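Local atomic coordinates of mercuric reductase (Metallosphaera sedula, PDB entry 4YWO), a protein that probably catalyses the NADPH-dependent reduction of mercuric ion to elemental mercury, using FAD as cofactor. Residues M15-I20 with L37-V42; P41-K46 with Y111-I116. One frame throughout, in Å; residues are numbered along the deposited sequence.

Contact 1 of 2, residues M15-I20 with L37-V42; sequences MHKLAI and LGVKPV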
ATOM      1  N   MET A  15      40.672  22.182 -14.175  1.00 29.77           N
ATOM      2  CA  MET A  15      39.956  21.618 -13.045  1.00 29.47           C
ATOM      3  C   MET A  15      39.052  20.478 -13.583  1.00 28.65           C
ATOM      4  O   MET A  15      38.685  20.468 -14.742  1.00 28.63           O
ATOM      5  CB  MET A  15      38.984  22.679 -12.508  1.00 31.12           C
ATOM      6  CG  MET A  15      39.657  23.877 -12.031  1.00 34.40           C
ATOM      7  SD  MET A  15      38.585  24.776 -10.949  1.00 33.53           S
ATOM      8  CE  MET A  15      39.635  26.199 -10.565  1.00 39.99           C
ATOM      9  N   HIS A  16      38.746  19.511 -12.754  1.00 25.86           N
ATOM     10  CA  HIS A  16      37.624  18.615 -13.054  1.00 24.00           C
ATOM     11  C   HIS A  16      36.299  19.393 -13.256  1.00 21.22           C
ATOM     12  O   HIS A  16      36.022  20.391 -12.607  1.00 21.06           O
ATOM     13  CB  HIS A  16      37.464  17.640 -11.887  1.00 21.69           C
ATOM     14  CG  HIS A  16      38.614  16.765 -11.702  1.00 24.01           C
ATOM     15  ND1 HIS A  16      38.855  15.659 -12.486  1.00 28.41           N
ATOM     16  CD2 HIS A  16      39.616  16.816 -10.804  1.00 28.73           C
ATOM     17  CE1 HIS A  16      39.960  15.061 -12.074  1.00 28.96           C
ATOM     18  NE2 HIS A  16      40.442  15.745 -11.057  1.00 30.65           N
ATOM     19  N   LYS A  17      35.344  18.850 -14.020  1.00 21.85           N
ATOM     20  CA  LYS A  17      34.076  19.490 -14.134  1.00 22.12           C
ATOM     21  C   LYS A  17      33.202  19.399 -12.866  1.00 19.40           C
ATOM     22  O   LYS A  17      32.496  20.312 -12.561  1.00 23.83           O
ATOM     23  CB  LYS A  17      33.286  18.828 -15.278  1.00 25.77           C
ATOM     24  CG  LYS A  17      33.914  19.082 -16.675  1.00 32.84           C
ATOM     25  CD  LYS A  17      32.983  18.487 -17.721  1.00 38.76           C
ATOM     26  CE  LYS A  17      33.704  18.197 -19.001  1.00 49.17           C
ATOM     27  NZ  LYS A  17      33.991  19.526 -19.582  1.00 49.36           N
ATOM     28  N   LEU A  18      33.343  18.280 -12.165  1.00 18.47           N
ATOM     29  CA  LEU A  18      32.533  18.024 -10.982  1.00 18.45           C
ATOM     30  C   LEU A  18      33.198  17.090 -10.013  1.00 16.56           C
ATOM     31  O   LEU A  18      33.689  15.993 -10.376  1.00 18.40           O
ATOM     32  CB  LEU A  18      31.172  17.428 -11.383  1.00 18.17           C
ATOM     33  CG  LEU A  18      30.257  16.984 -10.233  1.00 21.07           C
ATOM     34  CD1 LEU A  18      29.724  18.214  -9.633  1.00 21.71           C
ATOM     35  CD2 LEU A  18      29.027  16.186 -10.748  1.00 22.40           C
ATOM     36  N   ALA A  19      33.166  17.502  -8.746  1.00 15.56           N
ATOM     37  CA  ALA A  19      33.556  16.635  -7.648  1.00 15.44           C
ATOM     38  C   ALA A  19      32.381  16.482  -6.689  1.00 16.63           C
ATOM     39  O   ALA A  19      31.752  17.480  -6.303  1.00 17.17           O
ATOM     40  CB  ALA A  19      34.755  17.170  -6.867  1.00 16.12           C
ATOM     41  N   ILE A  20      32.177  15.228  -6.261  1.00 15.89           N
ATOM     42  CA  ILE A  20      31.126  14.877  -5.321  1.00 16.41           C
ATOM     43  C   ILE A  20      31.701  14.393  -4.058  1.00 14.81           C
ATOM     44  O   ILE A  20      32.547  13.470  -4.102  1.00 16.54           O
ATOM     45  CB  ILE A  20      30.219  13.720  -5.922  1.00 15.66           C
ATOM     46  CG1 ILE A  20      29.598  14.167  -7.199  1.00 16.31           C
ATOM     47  CG2 ILE A  20      29.127  13.302  -4.921  1.00 16.68           C
ATOM     48  CD1 ILE A  20      29.167  13.022  -8.107  1.00 18.17           C
ATOM     49  N   LEU A  37      24.344  13.328 -17.850  1.00 30.29           N
ATOM     50  CA  LEU A  37      24.601  14.593 -18.501  1.00 29.68           C
ATOM     51  C   LEU A  37      25.953  14.604 -19.158  1.00 32.19           C
ATOM     52  O   LEU A  37      26.468  15.694 -19.516  1.00 35.65           O
ATOM     53  CB  LEU A  37      24.538  15.695 -17.437  1.00 30.56           C
ATOM     54  CG  LEU A  37      23.170  15.749 -16.799  1.00 30.31           C
ATOM     55  CD1 LEU A  37      23.090  16.742 -15.622  1.00 28.99           C
ATOM     56  CD2 LEU A  37      22.138  15.973 -17.930  1.00 33.43           C
ATOM     57  N   GLY A  38      26.619  13.458 -19.257  1.00 31.05           N
ATOM     58  CA  GLY A  38      27.843  13.376 -20.051  1.00 31.35           C
ATOM     59  C   GLY A  38      29.133  13.775 -19.341  1.00 33.36           C
ATOM     60  O   GLY A  38      30.121  14.085 -19.953  1.00 33.53           O
ATOM     61  N   VAL A  39      29.125  13.762 -18.017  1.00 30.55           N
ATOM     62  CA  VAL A  39      30.279  14.125 -17.214  1.00 28.49           C
ATOM     63  C   VAL A  39      30.763  12.939 -16.364  1.00 28.37           C
ATOM     64  O   VAL A  39      29.973  12.267 -15.694  1.00 30.88           O
ATOM     65  CB  VAL A  39      29.882  15.337 -16.264  1.00 28.34           C
ATOM     66  CG1 VAL A  39      30.951  15.569 -15.209  1.00 27.65           C
ATOM     67  CG2 VAL A  39      29.608  16.623 -17.075  1.00 31.51           C
ATOM     68  N   LYS A  40      32.056  12.729 -16.347  1.00 26.34           N
ATOM     69  CA  LYS A  40      32.713  11.792 -15.495  1.00 27.37           C
ATOM     70  C   LYS A  40      33.145  12.526 -14.205  1.00 29.29           C
ATOM     71  O   LYS A  40      34.122  13.275 -14.171  1.00 27.10           O
ATOM     72  CB  LYS A  40      33.919  11.193 -16.154  1.00 27.79           C
ATOM     73  CG  LYS A  40      34.566  10.124 -15.318  1.00 30.58           C
ATOM     74  CD  LYS A  40      35.904   9.779 -15.922  1.00 33.29           C
ATOM     75  CE  LYS A  40      36.674   8.879 -15.013  1.00 36.25           C
ATOM     76  NZ  LYS A  40      37.857   8.397 -15.773  1.00 40.34           N
ATOM     77  N   PRO A  41      32.414  12.285 -13.102  1.00 22.37           N
ATOM     78  CA  PRO A  41      32.784  13.017 -11.906  1.00 21.96           C
ATOM     79  C   PRO A  41      33.856  12.396 -11.127  1.00 20.73           C
ATOM     80  O   PRO A  41      34.144  11.194 -11.263  1.00 24.93           O
ATOM     81  CB  PRO A  41      31.478  12.964 -11.051  1.00 22.45           C
ATOM     82  CG  PRO A  41      30.780  11.709 -11.503  1.00 23.28           C
ATOM     83  CD  PRO A  41      31.234  11.423 -12.942  1.00 24.07           C
ATOM     84  N   VAL A  42      34.456  13.159 -10.212  1.00 19.95           N
ATOM     85  CA  VAL A  42      35.312  12.601  -9.228  1.00 19.05           C
ATOM     86  C   VAL A  42      34.377  12.375  -8.018  1.00 20.21           C
ATOM     87  O   VAL A  42      33.613  13.260  -7.657  1.00 22.86           O
ATOM     88  CB  VAL A  42      36.430  13.577  -8.809  1.00 23.04           C
ATOM     89  CG1 VAL A  42      37.260  12.930  -7.744  1.00 25.91           C
ATOM     90  CG2 VAL A  42      37.269  13.986  -9.997  1.00 27.73           C
TER
HETATM   91  O   HOH W   1      34.737  15.777 -13.287  1.00 25.24           O
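Two backbone hydrogen bonds tie Val42 to the 15-20 segment in a parallel beta bridge opposite Ala19. Val42 N donates to Leu18 O at 2.9 Å, in the plane of that carbonyl. Ile20 N donates to Val42 O at 2.8 Å, nearly along the C=O axis. One water extends the polar link: it accepts from Leu18 N at 3.1 Å and donates to Lys40 O at 2.7 Å. It thus bridges the segments next to the bond from Val42 N to Leu18 O.

The side-chain contact with the ring of His16 is a CH-pi interaction. Val42 CG2 sits over the centre of the His16 ring, 3.4 Å from the centroid and 11° off the ring normal. Val42 CG1 is anti to the backbone N (chi1 178°), which leaves CG2 anti to the carbonyl carbon, directed at this ring face.

The rest is apolar. Ile20 CD1 lies alongside the Pro41 ring, 3.7 Å from CB. Leu18 CD2 touches the same Pro41 CB at 4.1 Å. Ala30 and Ala34 of helix 25-36 pack against this side. Lys17 CD meets Val39 CG2, the two side chains crossing obliquely.

Gly38, with positive phi, is the C' residue of the Schellman motif ending helix 25-36. Strand, helix and returning strand form the beta-alpha-beta crossover of a Rossmann-type fold, consistent with the GxGxxG sequence after the first strand.

Contact 2 of 2, residues P41-K46 with Y111-I116; sequences PVLIGK and YDVELI. With FAD (flavin-adenine dinucleotide), chain B.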
ATOM      1  N   PRO A  41      32.414  12.285 -13.102  1.00 22.37           N
ATOM      2  CA  PRO A  41      32.784  13.017 -11.906  1.00 21.96           C
ATOM      3  C   PRO A  41      33.856  12.396 -11.127  1.00 20.73           C
ATOM      4  O   PRO A  41      34.144  11.194 -11.263  1.00 24.93           O
ATOM      5  CB  PRO A  41      31.478  12.964 -11.051  1.00 22.45           C
ATOM      6  CG  PRO A  41      30.780  11.709 -11.503  1.00 23.28           C
ATOM      7  CD  PRO A  41      31.234  11.423 -12.942  1.00 24.07           C
ATOM      8  N   VAL A  42      34.456  13.159 -10.212  1.00 19.95           N
ATOM      9  CA  VAL A  42      35.312  12.601  -9.228  1.00 19.05           C
ATOM     10  C   VAL A  42      34.377  12.375  -8.018  1.00 20.21           C
ATOM     11  O   VAL A  42      33.613  13.260  -7.657  1.00 22.86           O
ATOM     12  CB  VAL A  42      36.430  13.577  -8.809  1.00 23.04           C
ATOM     13  CG1 VAL A  42      37.260  12.930  -7.744  1.00 25.91           C
ATOM     14  CG2 VAL A  42      37.269  13.986  -9.997  1.00 27.73           C
ATOM     15  N   LEU A  43      34.434  11.201  -7.436  1.00 18.77           N
ATOM     16  CA  LEU A  43      33.572  10.833  -6.279  1.00 18.87           C
ATOM     17  C   LEU A  43      34.473  10.481  -5.130  1.00 22.60           C
ATOM     18  O   LEU A  43      35.357   9.554  -5.237  1.00 21.49           O
ATOM     19  CB  LEU A  43      32.693   9.626  -6.677  1.00 19.83           C
ATOM     20  CG  LEU A  43      31.804   9.059  -5.555  1.00 20.75           C
ATOM     21  CD1 LEU A  43      30.798  10.071  -5.123  1.00 20.87           C
ATOM     22  CD2 LEU A  43      31.088   7.834  -6.104  1.00 21.70           C
ATOM     23  N   ILE A  44      34.380  11.259  -4.041  1.00 18.03           N
ATOM     24  CA  ILE A  44      35.260  11.084  -2.946  1.00 20.23           C
ATOM     25  C   ILE A  44      34.490  10.681  -1.734  1.00 20.94           C
ATOM     26  O   ILE A  44      33.572  11.391  -1.374  1.00 24.53           O
ATOM     27  CB  ILE A  44      35.979  12.423  -2.638  1.00 20.66           C
ATOM     28  CG1 ILE A  44      36.645  12.966  -3.853  1.00 21.05           C
ATOM     29  CG2 ILE A  44      37.017  12.241  -1.478  1.00 22.73           C
ATOM     30  CD1 ILE A  44      37.154  14.407  -3.854  1.00 24.59           C
ATOM     31  N   GLY A  45      34.820   9.590  -1.051  1.00 19.62           N
ATOM     32  CA  GLY A  45      34.150   9.211   0.110  1.00 19.51           C
ATOM     33  C   GLY A  45      35.014   8.459   1.094  1.00 21.05           C
ATOM     34  O   GLY A  45      36.091   7.955   0.735  1.00 22.26           O
ATOM     35  N   LYS A  46      34.558   8.378   2.309  1.00 21.18           N
ATOM     36  CA  LYS A  46      35.241   7.450   3.187  1.00 28.19           C
ATOM     37  C   LYS A  46      34.265   6.540   3.821  1.00 29.68           C
ATOM     38  O   LYS A  46      33.088   6.815   3.807  1.00 28.86           O
ATOM     39  CB  LYS A  46      36.039   8.249   4.151  1.00 30.55           C
ATOM     40  CG  LYS A  46      35.185   9.001   5.092  1.00 28.89           C
ATOM     41  CD  LYS A  46      36.062   9.856   5.918  1.00 37.34           C
ATOM     42  CE  LYS A  46      35.216  10.837   6.618  1.00 34.89           C
ATOM     43  NZ  LYS A  46      34.794  10.203   7.861  1.00 43.17           N
ATOM     44  N   TYR A 111      29.045   2.685 -14.208  1.00 33.11           N
ATOM     45  CA  TYR A 111      29.058   4.090 -14.549  1.00 31.29           C
ATOM     46  C   TYR A 111      30.508   4.533 -14.611  1.00 25.71           C
ATOM     47  O   TYR A 111      31.417   3.840 -14.198  1.00 33.87           O
ATOM     48  CB  TYR A 111      28.279   4.897 -13.518  1.00 30.99           C
ATOM     49  CG  TYR A 111      26.829   4.743 -13.604  1.00 33.08           C
ATOM     50  CD1 TYR A 111      26.097   5.434 -14.569  1.00 28.21           C
ATOM     51  CD2 TYR A 111      26.166   3.868 -12.790  1.00 32.27           C
ATOM     52  CE1 TYR A 111      24.779   5.311 -14.667  1.00 32.53           C
ATOM     53  CE2 TYR A 111      24.800   3.726 -12.886  1.00 31.63           C
ATOM     54  CZ  TYR A 111      24.130   4.418 -13.837  1.00 28.23           C
ATOM     55  OH  TYR A 111      22.820   4.334 -13.991  1.00 35.16           O
ATOM     56  N   ASP A 112      30.740   5.729 -15.166  1.00 28.51           N
ATOM     57  CA  ASP A 112      32.090   6.217 -15.373  1.00 29.00           C
ATOM     58  C   ASP A 112      32.404   7.261 -14.176  1.00 25.26           C
ATOM     59  O   ASP A 112      31.700   8.204 -14.023  1.00 28.20           O
ATOM     60  CB  ASP A 112      32.085   6.965 -16.723  1.00 37.10           C
ATOM     61  CG  ASP A 112      33.446   7.310 -17.215  1.00 43.33           C
ATOM     62  OD1 ASP A 112      34.428   6.603 -16.897  1.00 54.12           O
ATOM     63  OD2 ASP A 112      33.542   8.319 -17.956  1.00 57.55           O
ATOM     64  N   VAL A 113      33.476   7.062 -13.483  1.00 25.95           N
ATOM     65  CA  VAL A 113      33.743   7.810 -12.218  1.00 27.64           C
ATOM     66  C   VAL A 113      35.165   7.639 -11.794  1.00 26.73           C
ATOM     67  O   VAL A 113      35.744   6.589 -11.958  1.00 30.51           O
ATOM     68  CB  VAL A 113      32.780   7.299 -11.111  1.00 27.57           C
ATOM     69  CG1 VAL A 113      32.893   5.806 -10.895  1.00 30.10           C
ATOM     70  CG2 VAL A 113      33.091   7.945  -9.734  1.00 26.34           C
ATOM     71  N   GLU A 114      35.797   8.678 -11.276  1.00 26.39           N
ATOM     72  CA  GLU A 114      37.049   8.526 -10.656  1.00 26.69           C
ATOM     73  C   GLU A 114      36.787   8.482  -9.171  1.00 26.42           C
ATOM     74  O   GLU A 114      36.438   9.507  -8.586  1.00 24.99           O
ATOM     75  CB  GLU A 114      37.918   9.746 -10.997  1.00 30.37           C
ATOM     76  CG  GLU A 114      39.203   9.892 -10.219  1.00 33.25           C
ATOM     77  CD  GLU A 114      40.018  11.058 -10.771  1.00 38.86           C
ATOM     78  OE1 GLU A 114      39.627  11.620 -11.808  1.00 40.31           O
ATOM     79  OE2 GLU A 114      41.031  11.430 -10.172  1.00 38.57           O
ATOM     80  N   LEU A 115      36.921   7.312  -8.593  1.00 23.48           N
ATOM     81  CA  LEU A 115      36.655   7.129  -7.195  1.00 25.51           C
ATOM     82  C   LEU A 115      37.930   7.379  -6.357  1.00 25.43           C
ATOM     83  O   LEU A 115      38.971   6.795  -6.581  1.00 25.81           O
ATOM     84  CB  LEU A 115      36.173   5.733  -6.963  1.00 26.70           C
ATOM     85  CG  LEU A 115      35.863   5.315  -5.569  1.00 26.94           C
ATOM     86  CD1 LEU A 115      34.646   6.034  -5.060  1.00 31.64           C
ATOM     87  CD2 LEU A 115      35.661   3.815  -5.542  1.00 31.81           C
ATOM     88  N   ILE A 116      37.811   8.166  -5.308  1.00 22.49           N
ATOM     89  CA  ILE A 116      38.872   8.341  -4.310  1.00 23.90           C
ATOM     90  C   ILE A 116      38.385   8.062  -2.940  1.00 24.66           C
ATOM     91  O   ILE A 116      37.329   8.587  -2.571  1.00 26.15           O
ATOM     92  CB  ILE A 116      39.409   9.769  -4.406  1.00 25.10           C
ATOM     93  CG1 ILE A 116      39.858  10.120  -5.824  1.00 27.54           C
ATOM     94  CG2 ILE A 116      40.493  10.001  -3.305  1.00 27.65           C
ATOM     95  CD1 ILE A 116      40.211  11.557  -5.990  1.00 32.66           C
TER
HETATM   96  PA  FAD B 501      25.318   9.486   3.910  1.00 17.78           P
HETATM   97  O1A FAD B 501      24.804   8.262   3.190  1.00 19.64           O
HETATM   98  O2A FAD B 501      25.819   9.369   5.330  1.00 18.26           O
HETATM   99  O5B FAD B 501      26.485  10.143   3.016  1.00 17.74           O
HETATM  100  C5B FAD B 501      27.742  10.477   3.600  1.00 17.11           C
HETATM  101  C4B FAD B 501      28.824   9.571   3.027  1.00 17.73           C
HETATM  102  O4B FAD B 501      29.898  10.365   2.515  1.00 19.23           O
HETATM  103  C3B FAD B 501      29.393   8.649   4.093  1.00 20.09           C
HETATM  104  O3B FAD B 501      29.187   7.283   3.722  1.00 25.99           O
HETATM  105  C2B FAD B 501      30.876   8.950   4.167  1.00 19.08           C
HETATM  106  O2B FAD B 501      31.630   7.777   3.844  1.00 23.94           O
HETATM  107  C1B FAD B 501      31.142  10.040   3.141  1.00 18.32           C
HETATM  108  N9A FAD B 501      31.692  11.241   3.818  1.00 17.10           N
HETATM  109  C8A FAD B 501      31.151  11.861   4.882  1.00 16.71           C
HETATM  110  N7A FAD B 501      31.899  12.929   5.260  1.00 19.54           N
HETATM  111  C5A FAD B 501      32.949  13.003   4.421  1.00 17.10           C
HETATM  112  C6A FAD B 501      34.124  13.892   4.256  1.00 17.35           C
HETATM  113  N6A FAD B 501      34.330  14.943   5.086  1.00 20.32           N
HETATM  114  N1A FAD B 501      34.983  13.619   3.248  1.00 18.49           N
HETATM  115  C2A FAD B 501      34.789  12.578   2.416  1.00 19.44           C
HETATM  116  N3A FAD B 501      33.747  11.732   2.508  1.00 19.50           N
HETATM  117  C4A FAD B 501      32.808  11.888   3.472  1.00 17.83           C
HETATM  118  N1  FAD B 501      15.529   6.903   5.717  1.00 16.17           N
HETATM  119  C2  FAD B 501      14.438   6.453   5.048  1.00 19.73           C
HETATM  120  O2  FAD B 501      14.011   7.118   4.080  1.00 18.81           O
HETATM  121  N3  FAD B 501      13.797   5.319   5.383  1.00 18.22           N
HETATM  122  C4  FAD B 501      14.191   4.550   6.405  1.00 22.99           C
HETATM  123  O4  FAD B 501      13.574   3.501   6.692  1.00 24.59           O
HETATM  124  C4X FAD B 501      15.377   4.972   7.190  1.00 19.87           C
HETATM  125  N5  FAD B 501      15.838   4.252   8.236  1.00 19.22           N
HETATM  126  C5X FAD B 501      16.923   4.663   8.933  1.00 17.24           C
HETATM  127  C6  FAD B 501      17.380   3.906  10.006  1.00 16.55           C
HETATM  128  C7  FAD B 501      18.494   4.321  10.728  1.00 17.65           C
HETATM  129  C7M FAD B 501      18.986   3.499  11.890  1.00 18.69           C
HETATM  130  C8  FAD B 501      19.199   5.575  10.353  1.00 18.79           C
HETATM  131  C8M FAD B 501      20.405   6.022  11.137  1.00 18.68           C
HETATM  132  C9  FAD B 501      18.746   6.335   9.282  1.00 16.81           C
HETATM  133  C9A FAD B 501      17.633   5.920   8.560  1.00 17.00           C
HETATM  134  N10 FAD B 501      17.167   6.684   7.473  1.00 16.62           N
HETATM  135  C10 FAD B 501      16.036   6.228   6.770  1.00 17.59           C
HETATM  136  C1' FAD B 501      17.842   7.924   7.082  1.00 16.27           C
HETATM  137  C2' FAD B 501      18.701   7.668   5.850  1.00 18.32           C
HETATM  138  O2' FAD B 501      19.550   6.540   6.085  1.00 21.07           O
HETATM  139  C3' FAD B 501      19.555   8.886   5.517  1.00 20.35           C
HETATM  140  O3' FAD B 501      18.721  10.047   5.439  1.00 21.49           O
HETATM  141  C4' FAD B 501      20.285   8.695   4.193  1.00 20.13           C
HETATM  142  O4' FAD B 501      21.259   7.655   4.330  1.00 23.83           O
HETATM  143  C5' FAD B 501      20.976   9.983   3.759  1.00 18.28           C
HETATM  144  O5' FAD B 501      22.058   9.671   2.884  1.00 17.38           O
HETATM  145  P   FAD B 501      23.208  10.757   2.588  1.00 15.20           P
HETATM  146  O1P FAD B 501      23.978  10.307   1.369  1.00 14.88           O
HETATM  147  O2P FAD B 501      22.582  12.130   2.619  1.00 14.52           O
HETATM  148  O3P FAD B 501      24.168  10.612   3.872  1.00 15.00           O
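Strands 42-45 and 114-116 form a parallel pair in the Rossmann-type sheet of the FAD-binding region, with 114-117 outermost within the chain. Their segment axes differ by 18°. Glu114 N donates to Pro41 O at 3.0 Å, and Ile116 N to Leu43 O at 2.8 Å. In return Glu114 O accepts from Leu43 N at 2.9 Å, the donor standing above the carbonyl plane. Gly45 N closes the series on Ile116 O at 3.1 Å.

Val42, Ile44, Glu114 and Ile116 share one face. There the Val42 and Ile116 side chains cross obliquely, Val42 CG1 3.7 Å from Ile116 CD1. The extended Glu114 lies alongside Val42, its OE1 nearest CG2. On the other face Leu43 and Leu115 lie side by side. Val113 CG2, anti to its backbone N, reaches Leu43 CB at 3.5 Å.

Gly45 CA is 3.5 Å from FAD N3A, and the Lys46 chain runs beside the adenine. Lys46 O is modelled 1.7 Å from FAD O2B, too short for a hydrogen bond and an unlikely oxygen-oxygen bond, so it deserves caution. The chemistry implies a strand pair held by four backbone hydrogen bonds, with mainly apolar side chains, ending at the adenosine of FAD.

How the contacts relate
The centres of the two contacts are about 9 Å apart, in one parallel five-stranded sheet. Contact 1 joins strand 16-21 to the start of strand 42-45, and contact 2 adds strand 114-117 on the far side of 42-45. Both share Pro41 and Val42. Along the chain, 15-20 leads through helix 25-36 to 37-46, and mostly helical chain then runs to 111-116. Between the contacts Ile20 O and Ile44 N form a probable hydrogen bond of 2.9 Å. Ile20 CG2 also packs on Leu43 CD1, and His16 approaches Glu114. Strand 42-45 is thus gripped along both edges, and its C-terminal end reaches FAD.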